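Side-chain contacts in folylpolyglutamate synthase protein FOLC (Mycobacterium tuberculosis, PDB 2VOS), which probably catalyses ATP-driven addition of L-glutamate to dihydropteroate and to tetrahydrofolate polyglutamates, making dihydrofolate and lengthening the polyglutamate tail: residues 30-33 against 34-38; 294-297 against 298-302; 433-436 against 437-440. All coordinates share one frame; numbering follows the deposited sequence.

Contact 1 (30-33 against 34-38)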
loop_
_atom_site.group_PDB
_atom_site.type_symbol
_atom_site.label_atom_id
_atom_site.label_comp_id
_atom_site.label_asym_id
_atom_site.label_seq_id
_atom_site.Cartn_x
_atom_site.Cartn_y
_atom_site.Cartn_z
ATOM N N VAL A 30 -19.852 4.244 13.233
ATOM C CA VAL A 30 -19.601 4.870 11.937
ATOM C C VAL A 30 -19.324 3.864 10.837
ATOM O O VAL A 30 -19.849 4.012 9.704
ATOM C CB VAL A 30 -18.502 5.935 12.000
ATOM C CG1 VAL A 30 -18.076 6.404 10.522
ATOM C CG2 VAL A 30 -18.979 7.113 12.901
ATOM N N GLU A 31 -18.495 2.850 11.138
ATOM C CA GLU A 31 -18.085 1.870 10.098
ATOM C C GLU A 31 -19.305 1.026 9.646
ATOM O O GLU A 31 -19.427 0.644 8.446
ATOM C CB GLU A 31 -17.015 0.914 10.644
ATOM C CG GLU A 31 -15.678 1.578 10.767
ATOM C CD GLU A 31 -15.242 2.068 9.416
ATOM O OE1 GLU A 31 -14.811 1.241 8.609
ATOM O OE2 GLU A 31 -15.342 3.276 9.145
ATOM N N HIS A 32 -20.159 0.695 10.622
ATOM C CA HIS A 32 -21.415 -0.043 10.334
ATOM C C HIS A 32 -22.257 0.726 9.290
ATOM O O HIS A 32 -22.771 0.129 8.348
ATOM C CB HIS A 32 -22.226 -0.282 11.617
ATOM C CG HIS A 32 -23.421 -1.180 11.421
ATOM N ND1 HIS A 32 -23.322 -2.462 10.916
ATOM C CD2 HIS A 32 -24.739 -0.973 11.659
ATOM C CE1 HIS A 32 -24.523 -3.008 10.851
ATOM N NE2 HIS A 32 -25.402 -2.126 11.295
ATOM N N LEU A 33 -22.376 2.049 9.443
ATOM C CA LEU A 33 -23.082 2.852 8.448
ATOM C C LEU A 33 -22.365 2.844 7.118
ATOM O O LEU A 33 -23.006 2.662 6.085
ATOM C CB LEU A 33 -23.222 4.333 8.856
ATOM C CG LEU A 33 -24.129 4.629 10.041
ATOM C CD1 LEU A 33 -24.092 6.152 10.258
ATOM C CD2 LEU A 33 -25.527 4.110 9.780
ATOM N N LEU A 34 -21.053 3.132 7.136
ATOM C CA LEU A 34 -20.293 3.271 5.904
ATOM C C LEU A 34 -20.363 1.934 5.164
ATOM O O LEU A 34 -20.418 1.930 3.939
ATOM C CB LEU A 34 -18.817 3.680 6.164
ATOM C CG LEU A 34 -18.602 5.100 6.697
ATOM C CD1 LEU A 34 -17.128 5.346 6.931
ATOM C CD2 LEU A 34 -19.071 6.027 5.610
ATOM N N ASP A 35 -20.363 0.810 5.888
ATOM C CA ASP A 35 -20.370 -0.493 5.232
ATOM C C ASP A 35 -21.676 -0.782 4.536
ATOM O O ASP A 35 -21.758 -1.749 3.756
ATOM C CB ASP A 35 -19.983 -1.621 6.192
ATOM C CG ASP A 35 -18.500 -1.570 6.577
ATOM O OD1 ASP A 35 -17.753 -0.781 6.006
ATOM O OD2 ASP A 35 -18.062 -2.325 7.446
ATOM N N GLN A 36 -22.710 0.029 4.817
ATOM C CA GLN A 36 -24.016 -0.213 4.198
ATOM C C GLN A 36 -24.082 0.462 2.846
ATOM O O GLN A 36 -25.044 0.297 2.124
ATOM C CB GLN A 36 -25.156 0.248 5.075
ATOM C CG GLN A 36 -25.363 -0.696 6.234
ATOM C CD GLN A 36 -26.335 -0.146 7.261
ATOM O OE1 GLN A 36 -27.538 -0.094 7.017
ATOM N NE2 GLN A 36 -25.823 0.256 8.419
ATOM N N ARG A 37 -23.042 1.226 2.517
ATOM C CA ARG A 37 -23.032 1.974 1.277
ATOM C C ARG A 37 -22.705 1.040 0.114
ATOM O O ARG A 37 -23.353 1.078 -0.927
ATOM C CB ARG A 37 -21.997 3.090 1.349
ATOM C CG ARG A 37 -22.486 4.256 2.187
ATOM C CD ARG A 37 -21.569 5.466 2.246
ATOM N NE ARG A 37 -22.239 6.504 3.053
ATOM C CZ ARG A 37 -23.063 7.422 2.546
ATOM N NH1 ARG A 37 -23.238 7.509 1.226
ATOM N NH2 ARG A 37 -23.679 8.287 3.332
ATOM N N TRP A 38 -21.722 0.178 0.356
ATOM C CA TRP A 38 -20.820 -0.306 -0.675
ATOM C C TRP A 38 -20.151 0.850 -1.462
ATOM O O TRP A 38 -19.216 1.500 -0.951
ATOM C CB TRP A 38 -21.423 -1.411 -1.548
ATOM C CG TRP A 38 -22.716 -1.112 -2.248
ATOM C CD1 TRP A 38 -22.867 -0.495 -3.463
ATOM C CD2 TRP A 38 -24.037 -1.466 -1.804
ATOM N NE1 TRP A 38 -24.201 -0.422 -3.789
ATOM C CE2 TRP A 38 -24.943 -1.020 -2.797
ATOM C CE3 TRP A 38 -24.543 -2.129 -0.671
ATOM C CZ2 TRP A 38 -26.338 -1.211 -2.693
ATOM C CZ3 TRP A 38 -25.929 -2.315 -0.559
ATOM C CH2 TRP A 38 -26.811 -1.854 -1.566
#
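Q36 reaches back over one turn to H32, and its amide nitrogen does two things there. NE2 gives a nearly straight hydrogen bond to H32 O at 3.1 Å, approaching from above the carbonyl plane, not along a lone pair, though the oxygen stays in the plane of the amide. The same NE2 lies over one face of the H32 ring, displaced toward the rim and 3.6 Å from CD2 of H32, with the amide and ring planes 48° apart. The chain of Q36 is extended beyond CG (chi2 170°), and this length suits a glutamine whose amide must return to the preceding turn.

On the buried side V30 and L34 point the same way, as residues four apart on a helix should. With L34 CG anti to its own carbonyl carbon and beside the backbone N (chi1 -69°), the branch runs alongside V30, where CD1 meets V30 CG1 at 3.9 Å; E31 OE2 is 3.5 Å from the same CD1. Branched aliphatic residues fit here because Y120, Y124 and V154 of the flanking helices cover this face.

E31 is bent at chi2, which folds its carboxylate back near that of D35; E31 OE1 and D35 OD1 are 4.4 Å apart. Both oxygens form salt bridges with K151, which would offset the repulsion, and E31 OE2 is hydrogen-bonded to the hydroxyl of Y120.

Along the backbone, L34 N to V30 O (3.0 Å) and D35 N to E31 O (2.7 Å) keep the helical spacing, whereas Q36 N turns to L33 O at 2.9 Å, only three residues back. The H32 carbonyl takes the glutamine amide; such a turn back to a last-turn carbonyl is a common finish for a helix, here 23-34.

Contact 2 (294-297 against 298-302). With ADP (adenosine-5'-diphosphate), chain B.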
loop_
_atom_site.group_PDB
_atom_site.type_symbol
_atom_site.label_atom_id
_atom_site.label_comp_id
_atom_site.label_asym_id
_atom_site.label_seq_id
_atom_site.Cartn_x
_atom_site.Cartn_y
_atom_site.Cartn_z
ATOM N N HIS A 294 12.939 -4.785 4.899
ATOM C CA HIS A 294 13.570 -5.825 4.154
ATOM C C HIS A 294 13.078 -5.761 2.705
ATOM O O HIS A 294 11.941 -5.401 2.426
ATOM C CB HIS A 294 13.192 -7.191 4.753
ATOM C CG HIS A 294 13.516 -7.353 6.209
ATOM N ND1 HIS A 294 14.810 -7.357 6.696
ATOM C CD2 HIS A 294 12.704 -7.567 7.280
ATOM C CE1 HIS A 294 14.771 -7.518 8.012
ATOM N NE2 HIS A 294 13.509 -7.655 8.385
ATOM N N GLY A 295 13.942 -6.142 1.779
ATOM C CA GLY A 295 13.520 -6.349 0.401
ATOM C C GLY A 295 14.179 -5.385 -0.571
ATOM O O GLY A 295 14.212 -4.177 -0.318
ATOM N N GLU A 296 14.697 -5.918 -1.679
ATOM C CA GLU A 296 15.200 -5.051 -2.740
ATOM C C GLU A 296 14.095 -4.104 -3.228
ATOM O O GLU A 296 14.346 -2.959 -3.585
ATOM C CB GLU A 296 15.796 -5.846 -3.929
ATOM C CG GLU A 296 16.381 -4.864 -4.974
ATOM C CD GLU A 296 16.742 -5.483 -6.291
ATOM O OE1 GLU A 296 16.999 -6.723 -6.307
ATOM O OE2 GLU A 296 16.777 -4.719 -7.309
ATOM N N HIS A 297 12.868 -4.580 -3.297
ATOM C CA HIS A 297 11.788 -3.704 -3.749
ATOM C C HIS A 297 11.649 -2.463 -2.879
ATOM O O HIS A 297 11.255 -1.390 -3.384
ATOM C CB HIS A 297 10.442 -4.410 -3.756
ATOM C CG HIS A 297 10.068 -5.059 -2.443
ATOM N ND1 HIS A 297 10.716 -6.179 -1.967
ATOM C CD2 HIS A 297 9.046 -4.823 -1.581
ATOM C CE1 HIS A 297 10.171 -6.536 -0.813
ATOM N NE2 HIS A 297 9.114 -5.774 -0.595
ATOM N N GLN A 298 11.918 -2.588 -1.579
ATOM C CA GLN A 298 11.844 -1.389 -0.727
ATOM C C GLN A 298 12.979 -0.364 -1.036
ATOM O O GLN A 298 12.827 0.810 -0.809
ATOM C CB GLN A 298 11.763 -1.735 0.768
ATOM C CG GLN A 298 10.469 -2.557 1.103
ATOM C CD GLN A 298 9.211 -1.709 1.035
ATOM O OE1 GLN A 298 9.240 -0.556 0.619
ATOM N NE2 GLN A 298 8.102 -2.253 1.499
ATOM N N ALA A 299 14.114 -0.824 -1.532
ATOM C CA ALA A 299 15.127 0.132 -1.966
ATOM C C ALA A 299 14.623 0.967 -3.136
ATOM O O ALA A 299 14.916 2.161 -3.246
ATOM C CB ALA A 299 16.478 -0.627 -2.364
ATOM N N HIS A 300 13.850 0.336 -4.016
ATOM C CA HIS A 300 13.321 1.040 -5.198
ATOM C C HIS A 300 12.213 2.001 -4.802
ATOM O O HIS A 300 12.118 3.111 -5.345
ATOM C CB HIS A 300 12.824 0.007 -6.255
ATOM C CG HIS A 300 13.968 -0.681 -6.921
ATOM N ND1 HIS A 300 14.883 0.004 -7.704
ATOM C CD2 HIS A 300 14.418 -1.955 -6.846
ATOM C CE1 HIS A 300 15.846 -0.820 -8.080
ATOM N NE2 HIS A 300 15.592 -2.012 -7.568
ATOM N N ASN A 301 11.369 1.570 -3.863
ATOM C CA ASN A 301 10.347 2.441 -3.290
ATOM C C ASN A 301 11.041 3.631 -2.592
ATOM O O ASN A 301 10.596 4.756 -2.743
ATOM C CB ASN A 301 9.489 1.721 -2.222
ATOM C CG ASN A 301 8.615 0.627 -2.847
ATOM O OD1 ASN A 301 8.423 0.616 -4.068
ATOM N ND2 ASN A 301 8.065 -0.254 -2.021
ATOM N N ALA A 302 12.110 3.376 -1.842
ATOM C CA ALA A 302 12.859 4.494 -1.229
ATOM C C ALA A 302 13.347 5.533 -2.197
ATOM O O ALA A 302 13.145 6.733 -2.006
ATOM C CB ALA A 302 14.027 3.964 -0.406
HETATM P PB ADP B . 0.186 -0.930 -2.586
HETATM O O1B ADP B . -0.199 0.193 -1.658
HETATM O O2B ADP B . -0.786 -2.076 -2.558
HETATM O O3B ADP B . 0.605 -0.535 -3.970
HETATM P PA ADP B . 2.194 -1.730 -0.557
HETATM O O1A ADP B . 1.039 -1.868 0.426
HETATM O O2A ADP B . 3.489 -0.987 -0.275
HETATM O O3A ADP B . 1.620 -1.501 -2.073
HETATM O "O5'" ADP B . 2.691 -3.269 -0.718
HETATM C "C5'" ADP B . 1.823 -4.402 -0.866
HETATM C "C4'" ADP B . 2.757 -5.618 -1.053
HETATM O "O4'" ADP B . 3.474 -5.471 -2.310
HETATM C "C3'" ADP B . 3.902 -5.695 -0.045
HETATM O "O3'" ADP B . 3.605 -6.603 0.996
HETATM C "C2'" ADP B . 5.104 -6.276 -0.735
HETATM O "O2'" ADP B . 4.875 -7.723 -0.836
HETATM C "C1'" ADP B . 4.867 -5.838 -2.157
HETATM N N9 ADP B . 5.599 -4.622 -2.616
HETATM C C8 ADP B . 5.664 -3.351 -2.096
HETATM N N7 ADP B . 6.417 -2.556 -2.912
HETATM C C5 ADP B . 6.733 -3.303 -4.011
HETATM C C6 ADP B . 7.462 -3.096 -5.267
HETATM N N6 ADP B . 8.024 -1.902 -5.551
HETATM N N1 ADP B . 7.583 -4.158 -6.071
HETATM C C2 ADP B . 7.101 -5.405 -5.831
HETATM N N3 ADP B . 6.386 -5.681 -4.709
HETATM C C4 ADP B . 6.214 -4.664 -3.801
HETATM O O HOH W 1 9.445 -4.652 3.532
HETATM O O HOH W 2 7.653 -5.480 1.685
#
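E296 and H300 are joined by a hydrogen bond between side chains one helical turn apart: H300 NE2 donates to E296 OE2 at 3.0 Å, on the anti lone pair of the carboxylate and in the plane of the imidazole. The other ring nitrogen, ND1, is hydrogen-bonded to E259, so both nitrogens of H300 face carboxylates, which would probably favour a protonated ring.

N301 uses every polar atom of its amide. OD1 accepts from N6 of the ADP adenine at 2.9 Å, while ND2 donates to N7 at 3.0 Å in a nearly straight bond (172°). This pairing reads the Hoogsteen edge of the base, and an amide is suited to it because it carries one donor and one acceptor side by side. The second hydrogen of ND2 goes to Q298 OE1 at 2.9 Å, from above that carbonyl plane, and so fixes which way the N301 amide is turned. Q298 in turn donates through NE2 to S77, itself an ADP ligand, and to a water 2.7 Å from H297 NE2.

H297 CG sits between its backbone N and carbonyl carbon (chi1 54°), which brings the ring to the adenine obliquely, H297 CD2 lying 3.6 Å from ADP C4. Over one ring face Q298 CG makes a CH-pi contact. G295 has a positive phi (116°), a conformation suited to a residue without CB. Its carbonyl takes a weak bond from Q298 N and a hydrogen bond from Q275 NE2, whereas N301 N to H297 O is a full helical bond of 3.0 Å.

H294 and G295 lead into helix 296-312. Q298 and N301 lie against helix 75-88, A299 packs on strand 274-281, and H294 and H297 touch helix 356-368.

Contact 3 (433-436 against 437-440)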
loop_
_atom_site.group_PDB
_atom_site.type_symbol
_atom_site.label_atom_id
_atom_site.label_comp_id
_atom_site.label_asym_id
_atom_site.label_seq_id
_atom_site.Cartn_x
_atom_site.Cartn_y
_atom_site.Cartn_z
ATOM N N ALA A 433 -7.121 -25.041 7.144
ATOM C CA ALA A 433 -7.607 -24.741 8.491
ATOM C C ALA A 433 -8.790 -23.791 8.315
ATOM O O ALA A 433 -8.770 -22.943 7.421
ATOM C CB ALA A 433 -6.495 -24.081 9.358
ATOM N N GLU A 434 -9.795 -23.922 9.183
ATOM C CA GLU A 434 -11.050 -23.192 9.028
ATOM C C GLU A 434 -10.876 -21.700 9.220
ATOM O O GLU A 434 -11.652 -20.898 8.653
ATOM C CB GLU A 434 -12.117 -23.706 10.002
ATOM C CG GLU A 434 -12.515 -25.198 9.796
ATOM C CD GLU A 434 -13.712 -25.627 10.681
ATOM O OE1 GLU A 434 -14.479 -24.743 11.155
ATOM O OE2 GLU A 434 -13.895 -26.851 10.907
ATOM N N ASN A 435 -9.898 -21.297 10.036
ATOM C CA ASN A 435 -9.698 -19.880 10.280
ATOM C C ASN A 435 -8.221 -19.596 10.569
ATOM O O ASN A 435 -7.391 -20.518 10.750
ATOM C CB ASN A 435 -10.585 -19.394 11.434
ATOM C CG ASN A 435 -10.273 -20.099 12.733
ATOM O OD1 ASN A 435 -9.125 -20.102 13.179
ATOM N ND2 ASN A 435 -11.273 -20.720 13.325
ATOM N N LEU A 436 -7.897 -18.320 10.577
ATOM C CA LEU A 436 -6.545 -17.877 10.681
ATOM C C LEU A 436 -5.832 -18.316 11.952
ATOM O O LEU A 436 -4.633 -18.677 11.920
ATOM C CB LEU A 436 -6.527 -16.345 10.550
ATOM C CG LEU A 436 -5.144 -15.760 10.428
ATOM C CD1 LEU A 436 -4.459 -16.315 9.191
ATOM C CD2 LEU A 436 -5.200 -14.196 10.352
ATOM N N ARG A 437 -6.515 -18.240 13.095
ATOM C CA ARG A 437 -5.885 -18.686 14.317
ATOM C C ARG A 437 -5.573 -20.173 14.236
ATOM O O ARG A 437 -4.490 -20.601 14.596
ATOM C CB ARG A 437 -6.787 -18.392 15.523
ATOM C CG ARG A 437 -6.150 -18.699 16.888
ATOM C CD ARG A 437 -7.079 -18.217 18.053
ATOM N NE ARG A 437 -7.529 -16.828 17.822
ATOM C CZ ARG A 437 -8.313 -16.135 18.648
ATOM N NH1 ARG A 437 -8.753 -16.696 19.786
ATOM N NH2 ARG A 437 -8.670 -14.885 18.345
ATOM N N ASP A 438 -6.522 -20.970 13.773
ATOM C CA ASP A 438 -6.253 -22.391 13.561
ATOM C C ASP A 438 -5.032 -22.593 12.611
ATOM O O ASP A 438 -4.179 -23.466 12.861
ATOM C CB ASP A 438 -7.481 -23.091 12.953
ATOM C CG ASP A 438 -8.606 -23.420 13.992
ATOM O OD1 ASP A 438 -8.542 -23.043 15.197
ATOM O OD2 ASP A 438 -9.568 -24.095 13.544
ATOM N N ALA A 439 -4.988 -21.838 11.515
ATOM C CA ALA A 439 -3.957 -21.995 10.489
ATOM C C ALA A 439 -2.600 -21.708 11.097
ATOM O O ALA A 439 -1.658 -22.462 10.873
ATOM C CB ALA A 439 -4.172 -21.086 9.330
ATOM N N ILE A 440 -2.518 -20.666 11.921
ATOM C CA ILE A 440 -1.247 -20.395 12.593
ATOM C C ILE A 440 -0.842 -21.542 13.541
ATOM O O ILE A 440 0.361 -21.844 13.727
ATOM C CB ILE A 440 -1.215 -19.012 13.279
ATOM C CG1 ILE A 440 -1.259 -17.911 12.205
ATOM C CG2 ILE A 440 0.073 -18.843 14.098
ATOM C CD1 ILE A 440 -1.773 -16.585 12.685
HETATM O O HOH W 3 -9.281 -25.533 11.415
#
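N435 caps the helix that D438 has just entered: N435 OD1 accepts from D438 N at 2.8 Å in an almost straight bond (174°). This is the N-cap of helix 436-451 in the glutamate ligase domain of the Mur ligase family, reached by a short loop from the edge strand 430-432. The first turn of a helix has amide N-H groups with no earlier carbonyl to meet them, and a short asparagine can supply an oxygen. Its CG stands between the backbone N and the carbonyl carbon (chi1 61°), which swings OD1 over the incoming amide. The donor approaches nearly along the C=O axis of the asparagine amide.

Regular helical bonding begins at once. A439 N reaches N435 O at 2.8 Å, in the carbonyl plane, and I440 N reaches L436 O at 2.9 Å. N435 therefore receives two amides, one on its side chain and one on its backbone.

D438 turns its carboxylate back toward the cap, the planes of its carboxylate and the N435 amide being 47° apart. D438 OD2 accepts from a water at 2.6 Å, and the water accepts from E434 N at 2.8 Å, so the loop is tied to the helix through solvent. An acid suits this first turn, because its negative charge would be eased by the partial positive charge of the helix start.

Further out the contact becomes apolar. L436 leans over I440, its CG 4.1 Å from CD1 of I440, and beyond the pair L436 meets A477, A478 and L481 of helix 472-481 as well as V378. Small residues let the loop come close to the helix: A433 and A439 both rest on V402 of strand 400-403, and the methyl carbon A433 CB comes within 3.5 Å of A439 CA.

Following the chain, contact 1 comes first, at the close of helix 23-34, which rests on helices 117-140 and 151-165. Contact 2 opens helix 296-312 beside the nucleotide, and contact 3 opens helix 436-451 in the glutamate ligase domain. Each lies in one continuous stretch, so none closes a long loop, and the three run in series without nesting or crossing. Contacts 1 and 2 sit on opposite sides of the chain's centre, their own centres about 35 Å apart, while the centre of contact 3 lies about 27 Å from that of contact 1 and about 30 Å from that of contact 2. Through helix 356-368, contact 2 also meets the C-terminal part of the fold.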